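Local coordinates for protein SYE1 (Shewanella oneidensis, PDB 4AWT) that binds flavin mononucleotide as cofactor and probably works as a yellow-enzyme oxidoreductase that draws hydride from NADH or NADPH and reduces activated carbon-carbon double bonds, at residues 22-27 with 44-48; 26-30 with 354-358. The protein carries 1 engineered substitution. One frame throughout, in Å; residues are numbered along the deposited sequence. Where two conformers were deposited one is given.

Contact 1 of 2, residues 22-27 with 44-48; sequences MPPLTR and YYAQR. Engineered in segment 22-27: Leu25 (natural residue Met). With FMN (flavin mononucleotide), chain B; BOG (octyl beta-D-glucopyranoside), chain D.
The phenol end of Tyr44 meets the CE methyl of Met22 in the gap between the two segments. The first torsion of Tyr44 places CG anti to the backbone N (chi1 161°), which carries the ring off the helix toward 22-27. From CB the ring runs outward past two flanking groups: Tyr44 CD1 lies over one face of the Arg48 guanidinium, offset to its rim, while Tyr44 CD2 stands 3.8 Å above the centre of the Tyr45 ring. Farther along, Tyr44 CE1 comes within 3.3 Å of Arg27 NH1, and Tyr44 CZ has Met22 CE 3.6 Å away. At the tip, Tyr44 OH takes a weak hydrogen bond of 3.2 Å from Arg27 NH1, the hydroxyl lying at the edge of the guanidinium, in its plane, which is turned 75° from the ring; the stronger bond of this guanidinium runs from NH2 to Gly356 O. Water 1, in the plane of the ring, lies 2.7 Å from Tyr44 OH and donates to Leu25 O, tying the phenol to the flavin-binding loop. A phenylalanine in place of Tyr44 would probably leave this water and Arg27 NH1 without a shared partner.

Met22 has an extended chain; its SD rests 3.7 Å from Arg48 CB and makes a Met-aromatic contact with the Tyr45 ring. Arg48 donates from NH1 to Tyr44 O at 2.9 Å and from NE to Phe325 O. On the loop's far flank Pro24 O accepts from FMN O2', and the engineered Leu25 sets CD2 against the flavin's dimethylbenzene ring. The contact packs helix 39-46 against the loop leaving barrel strand 20-22, with Met22 and Tyr45 also touching strand 53-60, Tyr45 reaching helix 77-92, and helix 323-327 lying against Met22, Leu25 and Arg27.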
loop_
_atom_site.group_PDB
_atom_site.type_symbol
_atom_site.label_atom_id
_atom_site.label_comp_id
_atom_site.label_asym_id
_atom_site.label_seq_id
_atom_site.Cartn_x
_atom_site.Cartn_y
_atom_site.Cartn_z
ATOM N N MET A 22 -7.570 0.154 -8.110
ATOM C CA MET A 22 -7.594 1.282 -7.203
ATOM C C MET A 22 -6.514 1.000 -6.167
ATOM O O MET A 22 -6.671 0.080 -5.350
ATOM C CB MET A 22 -8.958 1.437 -6.528
ATOM C CG MET A 22 -8.982 2.587 -5.546
ATOM S SD MET A 22 -10.593 2.686 -4.755
ATOM C CE MET A 22 -10.267 3.949 -3.533
ATOM N N PRO A 23 -5.384 1.685 -6.225
ATOM C CA PRO A 23 -4.272 1.389 -5.313
ATOM C C PRO A 23 -4.602 1.988 -3.954
ATOM O O PRO A 23 -5.553 2.747 -3.799
ATOM C CB PRO A 23 -3.106 2.110 -5.996
ATOM C CG PRO A 23 -3.746 3.362 -6.553
ATOM C CD PRO A 23 -5.133 2.908 -7.032
ATOM N N PRO A 24 -3.761 1.660 -2.958
ATOM C CA PRO A 24 -3.971 2.179 -1.605
ATOM C C PRO A 24 -3.928 3.690 -1.580
ATOM O O PRO A 24 -2.990 4.311 -2.072
ATOM C CB PRO A 24 -2.794 1.600 -0.823
ATOM C CG PRO A 24 -2.534 0.322 -1.502
ATOM C CD PRO A 24 -2.649 0.713 -2.979
ATOM N N LEU A 25 -4.935 4.308 -0.918
ATOM C CA LEU A 25 -5.016 5.756 -0.810
ATOM C C LEU A 25 -5.483 6.117 0.588
ATOM O O LEU A 25 -6.690 6.130 0.879
ATOM C CB LEU A 25 -5.970 6.351 -1.862
ATOM C CG LEU A 25 -5.582 6.077 -3.312
ATOM C CD1 LEU A 25 -6.818 6.170 -4.201
ATOM C CD2 LEU A 25 -4.478 7.038 -3.776
ATOM N N THR A 26 -4.563 6.439 1.465
ATOM C CA THR A 26 -4.873 6.954 2.808
ATOM C C THR A 26 -5.765 8.165 2.696
ATOM O O THR A 26 -5.406 9.151 2.049
ATOM C CB THR A 26 -3.559 7.345 3.506
ATOM O OG1 THR A 26 -2.807 6.175 3.850
ATOM C CG2 THR A 26 -3.763 8.130 4.776
ATOM N N ARG A 27 -6.901 8.105 3.388
ATOM C CA ARG A 27 -7.854 9.215 3.436
ATOM C C ARG A 27 -8.037 9.754 4.853
ATOM O O ARG A 27 -8.688 10.808 5.029
ATOM C CB ARG A 27 -9.194 8.872 2.807
ATOM C CG ARG A 27 -9.096 8.277 1.413
ATOM C CD ARG A 27 -8.280 9.126 0.418
ATOM N NE ARG A 27 -8.844 10.482 0.302
ATOM C CZ ARG A 27 -9.918 10.789 -0.408
ATOM N NH1 ARG A 27 -10.479 9.914 -1.204
ATOM N NH2 ARG A 27 -10.400 12.037 -0.345
ATOM N N TYR A 44 -17.560 5.067 -0.047
ATOM C CA TYR A 44 -16.444 5.520 -0.885
ATOM C C TYR A 44 -15.844 4.387 -1.703
ATOM O O TYR A 44 -15.631 4.496 -2.903
ATOM C CB TYR A 44 -15.426 6.134 0.030
ATOM C CG TYR A 44 -14.008 6.284 -0.492
ATOM C CD1 TYR A 44 -13.672 7.237 -1.435
ATOM C CD2 TYR A 44 -13.017 5.449 -0.000
ATOM C CE1 TYR A 44 -12.385 7.359 -1.880
ATOM C CE2 TYR A 44 -11.701 5.585 -0.405
ATOM C CZ TYR A 44 -11.383 6.551 -1.345
ATOM O OH TYR A 44 -10.092 6.780 -1.742
ATOM N N TYR A 45 -15.537 3.244 -1.031
ATOM C CA TYR A 45 -14.958 2.139 -1.749
ATOM C C TYR A 45 -15.966 1.511 -2.706
ATOM O O TYR A 45 -15.635 1.161 -3.838
ATOM C CB TYR A 45 -14.388 1.108 -0.797
ATOM C CG TYR A 45 -13.080 1.475 -0.148
ATOM C CD1 TYR A 45 -11.908 1.472 -0.915
ATOM C CD2 TYR A 45 -12.972 1.779 1.190
ATOM C CE1 TYR A 45 -10.693 1.757 -0.350
ATOM C CE2 TYR A 45 -11.745 2.065 1.769
ATOM C CZ TYR A 45 -10.595 2.053 1.005
ATOM O OH TYR A 45 -9.377 2.284 1.558
ATOM N N ALA A 46 -17.220 1.367 -2.270
ATOM C CA ALA A 46 -18.232 0.767 -3.137
ATOM C C ALA A 46 -18.471 1.596 -4.389
ATOM O O ALA A 46 -18.738 1.035 -5.447
ATOM C CB ALA A 46 -19.511 0.555 -2.369
ATOM N N GLN A 47 -18.358 2.921 -4.274
ATOM C CA GLN A 47 -18.468 3.801 -5.438
ATOM C C GLN A 47 -17.428 3.515 -6.492
ATOM O O GLN A 47 -17.620 3.894 -7.648
ATOM C CB GLN A 47 -18.330 5.254 -5.015
ATOM C CG GLN A 47 -19.535 5.851 -4.303
ATOM C CD GLN A 47 -19.327 7.274 -3.875
ATOM O OE1 GLN A 47 -20.371 7.976 -3.541
ATOM N NE2 GLN A 47 -18.203 7.779 -3.843
ATOM N N ARG A 48 -16.305 2.917 -6.102
ATOM C CA ARG A 48 -15.137 2.702 -6.957
ATOM C C ARG A 48 -14.968 1.241 -7.357
ATOM O O ARG A 48 -13.959 0.860 -7.932
ATOM C CB ARG A 48 -13.905 3.294 -6.249
ATOM C CG ARG A 48 -13.989 4.810 -6.249
ATOM C CD ARG A 48 -13.156 5.531 -5.186
ATOM N NE ARG A 48 -13.309 6.967 -5.307
ATOM C CZ ARG A 48 -14.416 7.614 -5.007
ATOM N NH1 ARG A 48 -15.388 7.026 -4.374
ATOM N NH2 ARG A 48 -14.551 8.900 -5.352
HETATM N N1 FMN B . 0.342 4.245 -1.181
HETATM C C2 FMN B . 0.306 3.200 -0.362
HETATM O O2 FMN B . 0.956 2.146 -0.597
HETATM N N3 FMN B . -0.464 3.244 0.791
HETATM C C4 FMN B . -1.222 4.347 1.150
HETATM O O4 FMN B . -1.973 4.263 2.157
HETATM C C4A FMN B . -1.084 5.472 0.339
HETATM N N5 FMN B . -1.732 6.661 0.670
HETATM C C5A FMN B . -1.919 7.612 -0.369
HETATM C C6 FMN B . -2.771 8.672 -0.180
HETATM C C7 FMN B . -3.009 9.628 -1.196
HETATM C C7M FMN B . -4.053 10.691 -0.956
HETATM C C8 FMN B . -2.326 9.505 -2.368
HETATM C C8M FMN B . -2.545 10.465 -3.521
HETATM C C9 FMN B . -1.438 8.429 -2.569
HETATM C C9A FMN B . -1.232 7.466 -1.579
HETATM N N10 FMN B . -0.392 6.354 -1.798
HETATM C C10 FMN B . -0.372 5.332 -0.868
HETATM C "C1'" FMN B . 0.267 6.195 -3.098
HETATM C "C2'" FMN B . -0.683 5.716 -4.212
HETATM O "O2'" FMN B . -1.075 4.372 -3.993
HETATM C "C3'" FMN B . -0.038 5.757 -5.583
HETATM O "O3'" FMN B . 1.027 4.825 -5.699
HETATM C "C4'" FMN B . 0.464 7.144 -6.024
HETATM O "O4'" FMN B . -0.485 8.161 -5.741
HETATM C "C5'" FMN B . 0.913 7.165 -7.472
HETATM O "O5'" FMN B . -0.175 6.872 -8.365
HETATM P P FMN B . -0.946 8.082 -9.106
HETATM O O1P FMN B . -1.681 8.843 -8.031
HETATM O O2P FMN B . 0.100 8.932 -9.792
HETATM O O3P FMN B . -1.869 7.362 -10.057
HETATM C C1 BOG D . 1.281 10.839 2.559
HETATM O O1 BOG D . 0.907 12.137 2.187
HETATM C C2 BOG D . 0.100 9.964 2.841
HETATM O O2 BOG D . -0.627 10.415 3.964
HETATM C C3 BOG D . 0.501 8.511 3.140
HETATM O O3 BOG D . -0.630 7.686 3.168
HETATM C C4 BOG D . 1.370 8.018 1.975
HETATM O O4 BOG D . 1.809 6.733 2.263
HETATM C C5 BOG D . 2.538 8.956 1.690
HETATM O O5 BOG D . 1.973 10.224 1.421
HETATM C C6 BOG D . 3.363 8.493 0.516
HETATM O O6 BOG D . 4.448 9.400 0.431
HETATM C "C1'" BOG D . 1.873 13.127 2.450
HETATM C "C2'" BOG D . 1.408 14.562 2.214
HETATM C "C3'" BOG D . 0.696 14.771 0.913
HETATM C "C4'" BOG D . 0.502 16.171 0.340
HETATM C "C5'" BOG D . -1.005 16.408 0.197
HETATM C "C6'" BOG D . -1.481 17.461 1.199
HETATM C "C7'" BOG D . -3.000 17.668 1.064
HETATM C "C8'" BOG D . -3.287 19.052 1.634
HETATM O O HOH W 1 -8.681 4.870 -0.476
#

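Contact 2 of 2, residues 26-30 with 354-358; sequences TRSRA and EKGLT. With FMN (flavin mononucleotide), chain B; BOG (octyl beta-D-glucopyranoside), chain D.
Leu357 is the apolar partner of two arginines, with its CD1 over one face of each guanidinium. Leu357 CD1 sits toward the rim of the Arg27 guanidinium, 3.6 Å from Arg27 NH1; Arg29 NH2 lies 3.8 Å from Leu357 CB. Polar contacts are left to the edges. Arg27 NH2 donates in its guanidinium plane to Gly356 O (2.8 Å, 147° at the hydrogen), and Arg29 NH2 makes a weak bond of 3.1 Å to Lys355 O. Water 2 accepts from Arg27 NH1 and lies 2.8 Å from Leu357 O, to which it can donate.

The next shell fixes how these planes are turned. Arg29, bent at chi2 and chi3, folds back so that NH1 meets a lone pair of Arg27 O at 3.0 Å, while NE is held by Gly353 O. Thr348 O receives NH2 of both arginines, and Leu349 O receives Arg27 NE. Glu354 O accepts from the backbone N of Leu357 and of Thr358, closing a type II beta turn with Gly356, at positive phi, in its third position.

Buried arginines donating to backbone carbonyls here join the loop after the first strand of the TIM barrel to the C-terminal segment; Arg27 directly follows Thr26, whose OG1 donates to FMN O4.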
loop_
_atom_site.group_PDB
_atom_site.type_symbol
_atom_site.label_atom_id
_atom_site.label_comp_id
_atom_site.label_asym_id
_atom_site.label_seq_id
_atom_site.Cartn_x
_atom_site.Cartn_y
_atom_site.Cartn_z
ATOM N N THR A 26 -4.563 6.439 1.465
ATOM C CA THR A 26 -4.873 6.954 2.808
ATOM C C THR A 26 -5.765 8.165 2.696
ATOM O O THR A 26 -5.406 9.151 2.049
ATOM C CB THR A 26 -3.559 7.345 3.506
ATOM O OG1 THR A 26 -2.807 6.175 3.850
ATOM C CG2 THR A 26 -3.763 8.130 4.776
ATOM N N ARG A 27 -6.901 8.105 3.388
ATOM C CA ARG A 27 -7.854 9.215 3.436
ATOM C C ARG A 27 -8.037 9.754 4.853
ATOM O O ARG A 27 -8.688 10.808 5.029
ATOM C CB ARG A 27 -9.194 8.872 2.807
ATOM C CG ARG A 27 -9.096 8.277 1.413
ATOM C CD ARG A 27 -8.280 9.126 0.418
ATOM N NE ARG A 27 -8.844 10.482 0.302
ATOM C CZ ARG A 27 -9.918 10.789 -0.408
ATOM N NH1 ARG A 27 -10.479 9.914 -1.204
ATOM N NH2 ARG A 27 -10.400 12.037 -0.345
ATOM N N SER A 28 -7.541 9.062 5.860
ATOM C CA SER A 28 -7.598 9.545 7.230
ATOM C C SER A 28 -9.029 9.939 7.637
ATOM O O SER A 28 -9.245 11.015 8.197
ATOM C CB SER A 28 -6.575 10.630 7.480
ATOM O OG SER A 28 -5.278 10.083 7.404
ATOM N N ARG A 29 -9.961 9.034 7.382
ATOM C CA ARG A 29 -11.378 9.207 7.677
ATOM C C ARG A 29 -11.839 8.295 8.792
ATOM O O ARG A 29 -13.049 8.233 9.060
ATOM C CB ARG A 29 -12.249 8.988 6.423
ATOM C CG ARG A 29 -11.976 9.882 5.215
ATOM C CD ARG A 29 -12.139 11.315 5.589
ATOM N NE ARG A 29 -12.613 12.232 4.487
ATOM C CZ ARG A 29 -11.847 12.812 3.580
ATOM N NH1 ARG A 29 -10.585 12.469 3.423
ATOM N NH2 ARG A 29 -12.383 13.725 2.787
ATOM N N ALA A 30 -10.971 7.512 9.440
ATOM C CA ALA A 30 -11.436 6.514 10.377
ATOM C C ALA A 30 -12.073 7.184 11.601
ATOM O O ALA A 30 -11.671 8.224 12.070
ATOM C CB ALA A 30 -10.277 5.634 10.819
ATOM N N GLU A 354 -17.455 13.347 4.598
ATOM C CA GLU A 354 -17.836 12.946 3.286
ATOM C C GLU A 354 -17.414 13.888 2.181
ATOM O O GLU A 354 -17.248 13.470 1.032
ATOM C CB GLU A 354 -19.353 12.733 3.204
ATOM C CG GLU A 354 -19.757 11.435 3.833
ATOM C CD GLU A 354 -20.912 10.655 3.307
ATOM O OE1 GLU A 354 -20.962 9.847 2.308
ATOM O OE2 GLU A 354 -21.837 10.968 4.129
ATOM N N LYS A 355 -17.269 15.174 2.496
ATOM C CA LYS A 355 -16.901 16.141 1.464
ATOM C C LYS A 355 -15.493 15.836 0.980
ATOM O O LYS A 355 -14.533 15.718 1.754
ATOM C CB LYS A 355 -17.031 17.560 2.025
ATOM C CG LYS A 355 -18.435 17.969 2.259
ATOM C CD LYS A 355 -18.521 19.395 2.831
ATOM C CE LYS A 355 -19.954 19.868 2.908
ATOM N NZ LYS A 355 -19.993 21.357 2.791
ATOM N N GLY A 356 -15.376 15.714 -0.337
ATOM C CA GLY A 356 -14.121 15.339 -0.928
ATOM C C GLY A 356 -13.798 13.869 -0.785
ATOM O O GLY A 356 -12.667 13.473 -1.071
ATOM N N LEU A 357 -14.769 13.074 -0.402
ATOM C CA LEU A 357 -14.634 11.625 -0.262
ATOM C C LEU A 357 -15.662 10.928 -1.120
ATOM O O LEU A 357 -15.328 10.225 -2.088
ATOM C CB LEU A 357 -14.715 11.177 1.198
ATOM C CG LEU A 357 -14.450 9.695 1.416
ATOM C CD1 LEU A 357 -12.961 9.380 1.336
ATOM C CD2 LEU A 357 -15.043 9.240 2.740
ATOM N N THR A 358 -16.949 11.113 -0.809
ATOM C CA THR A 358 -18.030 10.415 -1.441
ATOM C C THR A 358 -18.900 11.275 -2.344
ATOM O O THR A 358 -19.865 10.787 -2.924
ATOM C CB THR A 358 -18.961 9.730 -0.414
ATOM O OG1 THR A 358 -19.418 10.761 0.456
ATOM C CG2 THR A 358 -18.230 8.682 0.372
HETATM N N1 FMN B . 0.342 4.245 -1.181
HETATM C C2 FMN B . 0.306 3.200 -0.362
HETATM O O2 FMN B . 0.956 2.146 -0.597
HETATM N N3 FMN B . -0.464 3.244 0.791
HETATM C C4 FMN B . -1.222 4.347 1.150
HETATM O O4 FMN B . -1.973 4.263 2.157
HETATM C C4A FMN B . -1.084 5.472 0.339
HETATM N N5 FMN B . -1.732 6.661 0.670
HETATM C C5A FMN B . -1.919 7.612 -0.369
HETATM C C6 FMN B . -2.771 8.672 -0.180
HETATM C C7 FMN B . -3.009 9.628 -1.196
HETATM C C7M FMN B . -4.053 10.691 -0.956
HETATM C C8 FMN B . -2.326 9.505 -2.368
HETATM C C8M FMN B . -2.545 10.465 -3.521
HETATM C C9 FMN B . -1.438 8.429 -2.569
HETATM C C9A FMN B . -1.232 7.466 -1.579
HETATM N N10 FMN B . -0.392 6.354 -1.798
HETATM C C10 FMN B . -0.372 5.332 -0.868
HETATM C "C1'" FMN B . 0.267 6.195 -3.098
HETATM C "C2'" FMN B . -0.683 5.716 -4.212
HETATM O "O2'" FMN B . -1.075 4.372 -3.993
HETATM C "C3'" FMN B . -0.038 5.757 -5.583
HETATM O "O3'" FMN B . 1.027 4.825 -5.699
HETATM C "C4'" FMN B . 0.464 7.144 -6.024
HETATM O "O4'" FMN B . -0.485 8.161 -5.741
HETATM C "C5'" FMN B . 0.913 7.165 -7.472
HETATM O "O5'" FMN B . -0.175 6.872 -8.365
HETATM P P FMN B . -0.946 8.082 -9.106
HETATM O O1P FMN B . -1.681 8.843 -8.031
HETATM O O2P FMN B . 0.100 8.932 -9.792
HETATM O O3P FMN B . -1.869 7.362 -10.057
HETATM C C1 BOG D . 1.281 10.839 2.559
HETATM O O1 BOG D . 0.907 12.137 2.187
HETATM C C2 BOG D . 0.100 9.964 2.841
HETATM O O2 BOG D . -0.627 10.415 3.964
HETATM C C3 BOG D . 0.501 8.511 3.140
HETATM O O3 BOG D . -0.630 7.686 3.168
HETATM C C4 BOG D . 1.370 8.018 1.975
HETATM O O4 BOG D . 1.809 6.733 2.263
HETATM C C5 BOG D . 2.538 8.956 1.690
HETATM O O5 BOG D . 1.973 10.224 1.421
HETATM C C6 BOG D . 3.363 8.493 0.516
HETATM O O6 BOG D . 4.448 9.400 0.431
HETATM C "C1'" BOG D . 1.873 13.127 2.450
HETATM C "C2'" BOG D . 1.408 14.562 2.214
HETATM C "C3'" BOG D . 0.696 14.771 0.913
HETATM C "C4'" BOG D . 0.502 16.171 0.340
HETATM C "C5'" BOG D . -1.005 16.408 0.197
HETATM C "C6'" BOG D . -1.481 17.461 1.199
HETATM C "C7'" BOG D . -3.000 17.668 1.064
HETATM C "C8'" BOG D . -3.287 19.052 1.634
HETATM O O HOH W 2 -12.635 10.567 -2.917
#

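Overall arrangement
Contacts 1 and 2 lie on the same side of the chain's centre, their centres about 9 Å apart, and both start from the loop between barrel strand 20-22 and helix 39-46. Contact 1 is local in sequence, joining that loop to the helix it leads into; contact 2 brings back residues 354-358 from beyond helix 331-337. Arg27 belongs to both, and the far segments also touch each other, with Leu357 against Tyr44. Loop, helix and C-terminal segment form one continuous packed unit beside the flavin. This continuity is consistent with the unit helping to hold the FMN-binding residues Pro24 and Thr26 in position.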